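PDB 4MJE: probable glutaredoxin ssr2061 from Synechocystis sp., which probably acts as a glutathione-disulfide oxidoreductase, reducing low-molecular-weight disulfides and proteins with electrons supplied through NADPH and glutathione reductase. Local coordinates for residues Ile20-Trp23 and Phe28-Arg31; Ala34-Lys37 and Glu42-Glu45; Tyr46-Asp49 and Glu53-Glu56; Leu68-Ile71 and Gln76-Gly79. The protein carries 1 engineered substitution. One frame throughout, in Å; residues are numbered along the deposited sequence.

Contact 1 (Ile20-Trp23 and Phe28-Arg31); sequences IYTW and FCMR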
# COMPACT_ATOMS: atom_id res chain seq x y z
N ILE A 20 1.31 0.65 -3.71
CA ILE A 20 0.74 1.95 -4.01
C ILE A 20 1.15 2.40 -5.41
O ILE A 20 2.33 2.38 -5.74
CB ILE A 20 1.14 3.02 -2.96
CG1 ILE A 20 0.45 4.35 -3.28
CG2 ILE A 20 2.66 3.19 -2.83
CD1 ILE A 20 0.58 5.39 -2.21
N TYR A 21 0.14 2.73 -6.22
CA TYR A 21 0.34 3.29 -7.55
C TYR A 21 0.36 4.82 -7.46
O TYR A 21 -0.50 5.43 -6.82
CB TYR A 21 -0.77 2.89 -8.53
CG TYR A 21 -0.99 1.42 -8.80
CD1 TYR A 21 -0.68 0.86 -10.03
CD2 TYR A 21 -1.62 0.61 -7.86
CE1 TYR A 21 -0.95 -0.48 -10.30
CE2 TYR A 21 -1.89 -0.72 -8.13
CZ TYR A 21 -1.56 -1.24 -9.33
OH TYR A 21 -1.86 -2.56 -9.60
N THR A 22 1.35 5.43 -8.11
CA THR A 22 1.55 6.87 -7.95
C THR A 22 2.00 7.53 -9.25
O THR A 22 2.49 6.89 -10.18
CB THR A 22 2.69 7.16 -6.96
OG1 THR A 22 3.90 6.65 -7.51
CG2 THR A 22 2.47 6.55 -5.61
N TRP A 23 1.84 8.86 -9.28
CA TRP A 23 2.75 9.72 -10.01
C TRP A 23 3.65 10.37 -8.95
O TRP A 23 3.17 10.79 -7.90
CB TRP A 23 2.00 10.77 -10.85
CG TRP A 23 1.63 10.30 -12.21
CD1 TRP A 23 1.56 9.00 -12.63
CD2 TRP A 23 1.27 11.11 -13.34
NE1 TRP A 23 1.19 8.95 -13.95
CE2 TRP A 23 1.01 10.24 -14.41
CE3 TRP A 23 1.15 12.49 -13.54
CZ2 TRP A 23 0.64 10.70 -15.67
CZ3 TRP A 23 0.77 12.94 -14.79
CH2 TRP A 23 0.52 12.05 -15.84
N PHE A 28 -1.18 14.33 -3.86
CA PHE A 28 -1.97 13.35 -3.11
C PHE A 28 -1.16 12.06 -2.93
O PHE A 28 -1.12 11.45 -1.86
CB PHE A 28 -3.28 13.08 -3.83
CG PHE A 28 -4.16 14.28 -3.92
CD1 PHE A 28 -5.09 14.51 -2.93
CD2 PHE A 28 -4.08 15.19 -4.97
CE1 PHE A 28 -5.92 15.60 -2.97
CE2 PHE A 28 -4.92 16.31 -5.00
CZ PHE A 28 -5.83 16.50 -4.00
N CYS A 29 -0.46 11.67 -3.98
CA CYS A 29 0.45 10.52 -3.91
C CYS A 29 1.56 10.80 -2.89
O CYS A 29 1.91 9.92 -2.08
CB CYS A 29 1.04 10.27 -5.29
SG CYS A 29 -0.13 9.63 -6.46
N MET A 30 2.12 12.00 -2.93
CA MET A 30 3.19 12.35 -2.00
C MET A 30 2.71 12.25 -0.54
O MET A 30 3.43 11.76 0.32
CB MET A 30 3.70 13.75 -2.33
CG MET A 30 4.49 13.82 -3.63
SD MET A 30 4.64 15.50 -4.24
CE MET A 30 5.65 16.22 -2.95
N ARG A 31 1.49 12.69 -0.27
CA ARG A 31 0.96 12.62 1.09
C ARG A 31 0.75 11.16 1.54
O ARG A 31 1.00 10.81 2.70
CB ARG A 31 -0.36 13.40 1.17
CG ARG A 31 -0.91 13.62 2.56
CD ARG A 31 -2.13 14.51 2.55
NE ARG A 31 -1.81 15.80 1.96
CZ ARG A 31 -2.70 16.64 1.43
NH1 ARG A 31 -3.99 16.33 1.40
NH2 ARG A 31 -2.28 17.79 0.91
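Cys29 meets the end of strand 18-22 with its CB and SG, and what it makes there divides into carbon and sulfur packing and one faint polar link. The packing involves two neighbours in sequence. The sulfur lies against the main chain of Thr22, 3.6 Å from Thr22 CA to Cys29 SG, and beside that residue's CB. The Thr22 methyl comes alongside the same cysteine, CG2 standing 4.0 Å from Cys29 CB, which means that the threonine turns its carbon side to helix 27-39. Its hydroxyl goes elsewhere: chi1 of 64° sets OG1 between the backbone N and the carbonyl carbon, where it hydrogen-bonds Glu45 OE2 of the adjacent strand. One residue further on, Trp23 O presses on the cysteine methylene, 3.4 Å from Cys29 CB, while the indole leads away and gives NE1 to a weak hydrogen bond with Ile48 O.

The polar link runs from Trp23 N to Cys29 SG. At 3.5 Å, with 147° at the hydrogen, it is a weak and somewhat bent bond. The cysteine torsion allows it, since chi1 of -70° places SG anti to its own carbonyl carbon, on the flank turned toward the strand end. Leu68 and Pro69 pack on this buried side chain too. Cys29 is the second cysteine of a thioredoxin-type CxxC pair with Cys26, expected from relatives to form the redox-active disulfide, which is absent here. The chemistry therefore implies a sheltered cysteine side chain, packed here against carbon and, across this contact, met by one weak N-H, consistent with the buried partner of such a pair.

Contact 2 (Ala34-Lys37 and Glu42-Glu45); sequences ALLK and EFQE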
# COMPACT_ATOMS: atom_id res chain seq x y z
N ALA A 34 4.07 9.61 2.29
CA ALA A 34 4.57 10.06 3.56
C ALA A 34 4.01 9.24 4.70
O ALA A 34 4.74 8.87 5.61
CB ALA A 34 4.25 11.51 3.77
N LEU A 35 2.72 8.93 4.66
CA LEU A 35 2.10 8.16 5.71
C LEU A 35 2.68 6.74 5.79
O LEU A 35 3.00 6.23 6.87
CB LEU A 35 0.59 8.10 5.51
CG LEU A 35 -0.19 7.39 6.63
CD1 LEU A 35 0.07 7.97 8.02
CD2 LEU A 35 -1.66 7.45 6.32
N LEU A 36 2.83 6.08 4.64
CA LEU A 36 3.39 4.74 4.60
C LEU A 36 4.82 4.72 5.11
O LEU A 36 5.21 3.81 5.84
CB LEU A 36 3.29 4.16 3.18
CG LEU A 36 1.87 3.90 2.68
CD1 LEU A 36 1.86 3.54 1.20
CD2 LEU A 36 1.20 2.80 3.49
N LYS A 37 5.60 5.72 4.71
CA LYS A 37 6.98 5.82 5.17
C LYS A 37 7.02 6.05 6.68
O LYS A 37 7.83 5.45 7.36
CB LYS A 37 7.72 6.91 4.39
CG LYS A 37 7.96 6.53 2.95
CD LYS A 37 8.61 7.64 2.21
CE LYS A 37 8.98 7.21 0.80
NZ LYS A 37 9.63 8.35 0.07
N GLU A 42 7.42 -2.03 5.02
CA GLU A 42 7.99 -2.32 3.72
C GLU A 42 6.87 -2.29 2.70
O GLU A 42 5.82 -2.91 2.92
CB GLU A 42 8.59 -3.72 3.80
CG GLU A 42 9.08 -4.27 2.49
CD GLU A 42 9.33 -5.77 2.54
OE1 GLU A 42 8.80 -6.46 3.45
OE2 GLU A 42 10.08 -6.27 1.67
N PHE A 43 7.06 -1.58 1.60
CA PHE A 43 6.00 -1.47 0.60
C PHE A 43 6.58 -1.26 -0.80
O PHE A 43 7.73 -0.84 -0.95
CB PHE A 43 4.96 -0.40 0.97
CG PHE A 43 5.46 1.02 0.89
CD1 PHE A 43 5.25 1.78 -0.25
CD2 PHE A 43 6.09 1.61 1.97
CE1 PHE A 43 5.68 3.08 -0.31
CE2 PHE A 43 6.53 2.91 1.91
CZ PHE A 43 6.31 3.65 0.77
N GLN A 44 5.77 -1.55 -1.81
CA GLN A 44 6.15 -1.44 -3.22
C GLN A 44 5.38 -0.27 -3.83
O GLN A 44 4.14 -0.20 -3.73
CB GLN A 44 5.82 -2.74 -3.95
CG GLN A 44 6.52 -2.92 -5.27
CD GLN A 44 8.00 -3.16 -5.15
OE1 GLN A 44 8.51 -3.41 -4.06
NE2 GLN A 44 8.70 -3.10 -6.27
N GLU A 45 6.11 0.64 -4.46
CA GLU A 45 5.49 1.77 -5.15
C GLU A 45 5.59 1.54 -6.65
O GLU A 45 6.68 1.35 -7.19
CB GLU A 45 6.21 3.07 -4.78
CG GLU A 45 5.74 4.27 -5.61
CD GLU A 45 6.55 5.53 -5.42
OE1 GLU A 45 7.62 5.52 -4.75
OE2 GLU A 45 6.11 6.58 -5.94
O HOH W 1 8.91 7.86 -2.84
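Leu36 and Lys37, successive residues of helix 27-39, meet the same aromatic ring, that of Phe43, from two different directions. Leu36 comes over a face. Its CB sits 3.7 Å from Phe43 CE2, and the line from this CB to the ring centroid is only 21° off the normal, a CH-pi contact displaced toward the rim. The CD1 methyl, extended beyond CG, overhangs the same side of the ring, 4.1 Å from Phe43 CE1. The leucine is buried, continuing inward to Ile20 of the sheet and Ile84 of helix 81-89.

Lys37 follows at the edge. Its CG lies in the ring plane, 4.0 Å from Phe43 CZ, with the two side chains at about a right angle. Beyond CG the lysine is fully extended, carrying the ammonium group past the ring to a water: Lys37 NZ donates to water 1 at 3.0 Å, and that water donates in turn to Glu45 OE1 at 3.3 Å. The opposite charges are thus joined through solvent, with NZ and OE1 themselves 5.9 Å apart.

What brings the ring under the helix is chi1 of 69° at Phe43, which tucks it back over its own main chain. With an alanine here, Leu36 CB would probably lose its aromatic face and Lys37 CG its edge, and a gap would open between the helix and the strand. Ile18, Ile20 and Leu33 also touch Phe43. The arrangement is typical of a beta-alpha-beta unit, in this case strand 18-22, helix 27-39 and strand 44-47 of the thioredoxin fold, where the returning chain packs under the crossover helix.

Contact 3 (Tyr46-Asp49 and Glu53-Glu56); sequences YCID and EARE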
# COMPACT_ATOMS: atom_id res chain seq x y z
N TYR A 46 4.44 1.57 -7.31
CA TYR A 46 4.40 1.50 -8.76
C TYR A 46 4.32 2.95 -9.24
O TYR A 46 3.24 3.52 -9.30
CB TYR A 46 3.20 0.69 -9.21
CG TYR A 46 3.11 -0.68 -8.61
CD1 TYR A 46 4.23 -1.49 -8.47
CD2 TYR A 46 1.90 -1.19 -8.20
CE1 TYR A 46 4.15 -2.76 -7.95
CE2 TYR A 46 1.81 -2.45 -7.67
CZ TYR A 46 2.94 -3.24 -7.55
OH TYR A 46 2.89 -4.51 -7.04
N CYS A 47 5.47 3.55 -9.50
CA CYS A 47 5.47 4.89 -10.03
C CYS A 47 5.26 4.83 -11.53
O CYS A 47 6.11 4.33 -12.27
CB CYS A 47 6.75 5.60 -9.65
SG CYS A 47 6.86 7.25 -10.25
N ILE A 48 4.11 5.34 -11.95
CA ILE A 48 3.67 5.14 -13.32
C ILE A 48 3.61 6.45 -14.09
O ILE A 48 2.85 6.54 -15.07
CB ILE A 48 2.33 4.34 -13.38
CG1 ILE A 48 1.19 5.07 -12.66
CG2 ILE A 48 2.52 2.96 -12.74
CD1 ILE A 48 -0.21 4.46 -12.92
N ASP A 49 4.44 7.43 -13.71
CA ASP A 49 4.57 8.69 -14.47
C ASP A 49 4.60 8.41 -15.97
O ASP A 49 5.46 7.69 -16.45
CB ASP A 49 5.88 9.43 -14.15
CG ASP A 49 6.00 9.88 -12.72
OD1 ASP A 49 5.25 9.42 -11.85
OD2 ASP A 49 6.87 10.73 -12.47
N GLU A 53 -0.31 2.50 -20.12
CA GLU A 53 -0.58 1.07 -20.00
C GLU A 53 -0.67 0.66 -18.53
O GLU A 53 -1.56 -0.11 -18.14
CB GLU A 53 0.51 0.24 -20.69
CG GLU A 53 0.43 0.26 -22.22
CD GLU A 53 1.61 -0.40 -22.92
OE1 GLU A 53 2.64 -0.69 -22.27
OE2 GLU A 53 1.51 -0.63 -24.15
N ALA A 54 0.23 1.18 -17.71
CA ALA A 54 0.22 0.85 -16.30
C ALA A 54 -1.00 1.46 -15.62
O ALA A 54 -1.56 0.86 -14.70
CB ALA A 54 1.50 1.30 -15.62
N ARG A 55 -1.44 2.64 -16.06
CA ARG A 55 -2.67 3.20 -15.52
C ARG A 55 -3.88 2.32 -15.81
O ARG A 55 -4.78 2.17 -14.99
CB ARG A 55 -2.92 4.60 -16.08
CG ARG A 55 -4.01 5.36 -15.35
CD ARG A 55 -3.49 5.95 -14.06
NE ARG A 55 -2.62 7.08 -14.37
CZ ARG A 55 -2.93 8.36 -14.23
NH1 ARG A 55 -4.06 8.75 -13.65
NH2 ARG A 55 -2.07 9.29 -14.64
N GLU A 56 -3.93 1.72 -16.99
CA GLU A 56 -5.05 0.84 -17.32
C GLU A 56 -4.98 -0.48 -16.52
O GLU A 56 -6.00 -1.02 -16.13
CB GLU A 56 -5.07 0.57 -18.83
CG GLU A 56 -5.28 1.81 -19.73
CD GLU A 56 -6.21 2.84 -19.15
OE1 GLU A 56 -7.31 2.45 -18.71
OE2 GLU A 56 -5.84 4.03 -19.15
O HOH W 2 -0.09 6.90 -15.76
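The packing of Ile48 on Ala54 and Arg55 is a small, partly buried helix-to-strand-end contact of the thioredoxin fold, made where the chain leaves strand 44-47 and turns into helix 52-61. That helix runs on the side of the sheet away from helix 27-39, as the contact of Tyr21 with its Met58 makes plain. Each branch of the isoleucine has its own partner. CG2 presses on the methyl of Ala54, and the 3.5 Å between Ile48 CG2 and Ala54 CB is tighter than ordinary van der Waals packing. The other branch reaches the next residue of the helix: Ile48 CD1 is 3.8 Å from both Arg55 CA and Arg55 CD. This division follows from chi1 of 61° at Ile48, which swings CG1 and its CD1 toward Arg55 and leaves CG2 for Ala54.

Arg55 crosses the isoleucine at about a right angle. Its chain is bent at chi2 and chi3 (80° and 73°), folding the aliphatic part over CD1 before the guanidinium turns to other partners. Of these, Arg66 O takes a hydrogen bond from NH1, while Trp23 and Leu68 pack on the side chain. The polar edge is tied back to the loop through solvent: water 2 lies in the guanidinium plane, accepting from Arg55 NE at 2.9 Å and donating to Ile48 O at 3.0 Å.

Contact 4 (Leu68-Ile71 and Gln76-Gly79); sequences LPQI and QHIG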
# COMPACT_ATOMS: atom_id res chain seq x y z
N LEU A 68 -5.32 8.99 -8.67
CA LEU A 68 -4.11 8.59 -7.96
C LEU A 68 -4.09 9.19 -6.57
O LEU A 68 -4.62 10.26 -6.33
CB LEU A 68 -2.87 9.08 -8.72
CG LEU A 68 -2.68 8.49 -10.11
CD1 LEU A 68 -1.56 9.22 -10.83
CD2 LEU A 68 -2.40 7.00 -10.01
N PRO A 69 -3.47 8.50 -5.61
CA PRO A 69 -2.90 7.16 -5.70
C PRO A 69 -3.98 6.09 -5.59
O PRO A 69 -5.13 6.37 -5.27
CB PRO A 69 -2.00 7.10 -4.46
CG PRO A 69 -2.72 7.93 -3.48
CD PRO A 69 -3.29 9.08 -4.27
N GLN A 70 -3.59 4.83 -5.82
CA GLN A 70 -4.43 3.68 -5.45
C GLN A 70 -3.58 2.73 -4.61
O GLN A 70 -2.44 2.41 -4.97
CB GLN A 70 -5.00 2.95 -6.68
CG GLN A 70 -5.88 3.82 -7.58
CD GLN A 70 -7.14 4.26 -6.90
OE1 GLN A 70 -7.57 3.65 -5.91
NE2 GLN A 70 -7.75 5.33 -7.40
N ILE A 71 -4.14 2.31 -3.49
CA ILE A 71 -3.44 1.52 -2.50
C ILE A 71 -4.13 0.18 -2.30
O ILE A 71 -5.34 0.12 -2.22
CB ILE A 71 -3.40 2.28 -1.16
CG1 ILE A 71 -2.63 3.59 -1.33
CG2 ILE A 71 -2.79 1.45 -0.04
CD1 ILE A 71 -3.08 4.69 -0.41
N GLN A 76 -6.24 -6.49 -1.26
CA GLN A 76 -7.50 -5.76 -1.15
C GLN A 76 -7.31 -4.29 -1.51
O GLN A 76 -6.39 -3.63 -1.03
CB GLN A 76 -8.04 -5.85 0.27
CG GLN A 76 -9.37 -5.14 0.42
CD GLN A 76 -9.89 -5.17 1.84
OE1 GLN A 76 -9.13 -5.15 2.81
NE2 GLN A 76 -11.21 -5.24 1.97
N HIS A 77 -8.20 -3.77 -2.34
CA HIS A 77 -8.20 -2.36 -2.69
C HIS A 77 -8.65 -1.53 -1.50
O HIS A 77 -9.78 -1.64 -1.04
CB HIS A 77 -9.14 -2.14 -3.86
CG HIS A 77 -9.09 -0.75 -4.42
ND1 HIS A 77 -10.19 -0.13 -4.97
CD2 HIS A 77 -8.07 0.12 -4.51
CE1 HIS A 77 -9.83 1.08 -5.38
NE2 HIS A 77 -8.56 1.25 -5.12
N ILE A 78 -7.76 -0.69 -0.99
CA ILE A 78 -8.05 0.20 0.14
C ILE A 78 -8.60 1.54 -0.33
O ILE A 78 -9.47 2.13 0.31
CB ILE A 78 -6.77 0.42 0.98
CG1 ILE A 78 -6.17 -0.92 1.40
CG2 ILE A 78 -7.06 1.31 2.19
CD1 ILE A 78 -7.12 -1.81 2.19
N GLY A 79 -8.13 2.01 -1.48
CA GLY A 79 -8.58 3.28 -2.00
C GLY A 79 -7.43 4.22 -2.21
O GLY A 79 -6.31 3.82 -2.55
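Ile71, Gly79 and Gln70 have the most surface buried here, and the first two form an antiparallel hydrogen-bonded pair. Ile71 N donates to Gly79 O at 2.8 Å, while Ile71 O takes two N-H groups, a good bond from Ile78 N (2.8 Å) and a weak one from Gly79 N (3.5 Å). The glycine's backbone angles would jam a CB against the carbonyl O of Ile78.

Gln70 turns to the imidazole of His77. The ring uses its edge: His77 NE2 donates to Gln70 OE1 at 2.7 Å and 162°, with the oxygen in the ring plane, whereas the donor sits 33° out of the amide's carbonyl plane. A bend at chi2 of the glutamine helps bring the amide there. Asn63 OD1 hydrogen-bonds ND1 and Ser67 O holds Gln70 NE2, so ring and amide are each fixed at two points. A leucine in place of His77 would probably leave Gln70 OE1 and Asn63 OD1 without their ring partner. Ile78 and Gly79 both face Ile71, a classic beta bulge, set in the hairpin that follows the cis-proline Pro69, a hallmark of the thioredoxin fold.

In the fold
From the N terminus the contacts come strictly in series; none nests in another and none crosses. Contact 1 closes the short CxxC loop between strand 18-22 and helix 27-39. Contact 2 closes the turn at the far end of that helix, completing the beta-alpha-beta unit. Contact 3 starts where contact 2 ends, on strand 44-47, and closes the connection to helix 52-61; their centres are about 17 Å apart. Contact 4 closes the hairpin of strands 70-73 and 76-79. Strand 18-22 binds them together, hydrogen-bonded to strand 44-47 along one edge and, through Tyr21 N and Gln70 O, to strand 70-73 along the other. Leu68 joins contacts 1, 3 and 4, touching Cys29, Trp23 and Arg55.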